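Local coordinates for conserved protein (MTH177) (PDB 1TR8) that forms a homodimeric nascent polypeptide-associated complex that interacts with the ribosome, binds ribosomal RNA and probably contacts the nascent chain as it emerges, at the interface of chains A and B. Residues are numbered along the deposited sequence; one frame, centred on the assembly and turned at random. Chains: chain A/B, conserved protein (MTH177).

The interface of chains A and B. Residues chain A 49-52; chain B 44-46.
A:Thr50 and B:Thr46 face each other across two antiparallel strands, one from each chain, and illustrate how paired threonines can tie strands together between subunits. Their hydroxyls meet, each approached at a bent angle to its C–O bond, A:Thr50 OG1 lying 2.8 Å from B:Thr46 OG1 in a hydrogen bond that either could donate. Both threonines turn OG1 opposite the carbonyl carbon (chi1 -61° in A:Thr50, -71° in B:Thr46), the shared torsion that lets the hydroxyls converge although the side chains meet at a slant. The same rotation swings the A:Thr50 methyl away from its backbone N and towards B:Gln44. That glutamine reaches across chain A as an extended arm, nearly perpendicular to the threonine side chain, and its amide carbon CD rests 3.9 Å from A:Thr50 CG2. Its CG passes over the backbone of A:Gly51, 4.0 Å from the carbonyl carbon C, where no side chain intervenes. With an alanine in place of B:Gln44, CB would remain near the A:Thr50 methyl, but the A:Gly51 backbone would probably lose much of its cover. Beneath, the backbone pairing is loose: A:Gly51 N to B:Lys45 O, at 3.4 Å, is a weak hydrogen bond, as is its reciprocal, B:Lys45 N to A:Gly51 O. The end of strand 44-51 of chain A thus pairs with the start of the same strand in chain B, and the homodimer's two-fold axis repeats the contact with the chains exchanged.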
ATOM      1  N   VAL A  49      -0.071   8.341 -16.858  1.00 48.78           N
ATOM      2  CA  VAL A  49       0.871   7.252 -16.651  1.00 49.08           C
ATOM      3  C   VAL A  49       0.768   6.314 -17.827  1.00 49.03           C
ATOM      4  O   VAL A  49      -0.257   5.684 -18.054  1.00 48.91           O
ATOM      5  CB  VAL A  49       0.540   6.432 -15.402  1.00 48.41           C
ATOM      6  CG1 VAL A  49       1.554   5.299 -15.217  1.00 51.38           C
ATOM      7  CG2 VAL A  49       0.537   7.308 -14.200  1.00 50.89           C
ATOM      8  N   THR A  50       1.865   6.220 -18.557  1.00 50.45           N
ATOM      9  CA  THR A  50       1.941   5.404 -19.745  1.00 51.19           C
ATOM     10  C   THR A  50       3.066   4.384 -19.595  1.00 51.57           C
ATOM     11  O   THR A  50       4.185   4.709 -19.200  1.00 51.44           O
ATOM     12  CB  THR A  50       2.192   6.323 -20.940  1.00 52.05           C
ATOM     13  OG1 THR A  50       1.092   7.240 -21.054  1.00 52.36           O
ATOM     14  CG2 THR A  50       2.209   5.547 -22.243  1.00 51.06           C
ATOM     15  N   GLY A  51       2.741   3.143 -19.916  1.00 51.96           N
ATOM     16  CA  GLY A  51       3.720   2.069 -19.942  1.00 52.60           C
ATOM     17  C   GLY A  51       2.993   0.758 -20.149  1.00 52.81           C
ATOM     18  O   GLY A  51       1.783   0.734 -20.304  1.00 52.53           O
ATOM     19  N   LYS A  52       3.743  -0.330 -20.196  1.00 54.33           N
ATOM     20  CA  LYS A  52       3.150  -1.643 -20.357  1.00 55.63           C
ATOM     21  C   LYS A  52       2.687  -2.156 -18.995  1.00 55.13           C
ATOM     22  O   LYS A  52       3.408  -2.094 -17.992  1.00 55.41           O
ATOM     23  CB  LYS A  52       4.124  -2.580 -21.077  1.00 56.17           C
ATOM     24  CG  LYS A  52       4.568  -1.994 -22.426  1.00 58.08           C
ATOM     25  CD  LYS A  52       5.144  -3.021 -23.396  1.00 60.56           C
ATOM     26  CE  LYS A  52       4.124  -3.498 -24.449  1.00 64.37           C
ATOM     27  NZ  LYS A  52       2.997  -4.303 -23.862  1.00 64.26           N
TER
ATOM     28  N   GLN B  44       0.441   0.494 -25.600  1.00 59.13           N
ATOM     29  CA  GLN B  44       0.601   0.989 -24.235  1.00 58.47           C
ATOM     30  C   GLN B  44      -0.751   1.446 -23.692  1.00 57.32           C
ATOM     31  O   GLN B  44      -1.605   1.950 -24.428  1.00 56.84           O
ATOM     32  CB  GLN B  44       1.616   2.139 -24.175  1.00 58.37           C
ATOM     33  CG  GLN B  44       3.081   1.724 -24.068  1.00 58.86           C
ATOM     34  CD  GLN B  44       4.037   2.869 -24.403  1.00 59.53           C
ATOM     35  OE1 GLN B  44       3.941   3.462 -25.476  1.00 61.03           O
ATOM     36  NE2 GLN B  44       4.973   3.160 -23.503  1.00 59.13           N
ATOM     37  N   LYS B  45      -0.955   1.236 -22.396  1.00 56.54           N
ATOM     38  CA  LYS B  45      -2.120   1.802 -21.731  1.00 55.14           C
ATOM     39  C   LYS B  45      -1.711   3.124 -21.102  1.00 53.67           C
ATOM     40  O   LYS B  45      -0.565   3.287 -20.703  1.00 53.40           O
ATOM     41  CB  LYS B  45      -2.728   0.831 -20.713  1.00 55.94           C
ATOM     42  CG  LYS B  45      -3.712  -0.157 -21.351  1.00 55.82           C
ATOM     43  CD  LYS B  45      -4.138  -1.237 -20.381  1.00 56.80           C
ATOM     44  CE  LYS B  45      -4.441  -2.566 -21.078  1.00 58.07           C
ATOM     45  NZ  LYS B  45      -5.860  -3.011 -20.929  1.00 59.70           N
ATOM     46  N   THR B  46      -2.618   4.094 -21.164  1.00 52.41           N
ATOM     47  CA  THR B  46      -2.482   5.372 -20.477  1.00 51.99           C
ATOM     48  C   THR B  46      -3.566   5.471 -19.388  1.00 51.82           C
ATOM     49  O   THR B  46      -4.751   5.310 -19.653  1.00 50.36           O
ATOM     50  CB  THR B  46      -2.560   6.541 -21.504  1.00 51.77           C
ATOM     51  OG1 THR B  46      -1.366   6.560 -22.301  1.00 49.20           O
ATOM     52  CG2 THR B  46      -2.539   7.917 -20.840  1.00 50.90           C
TER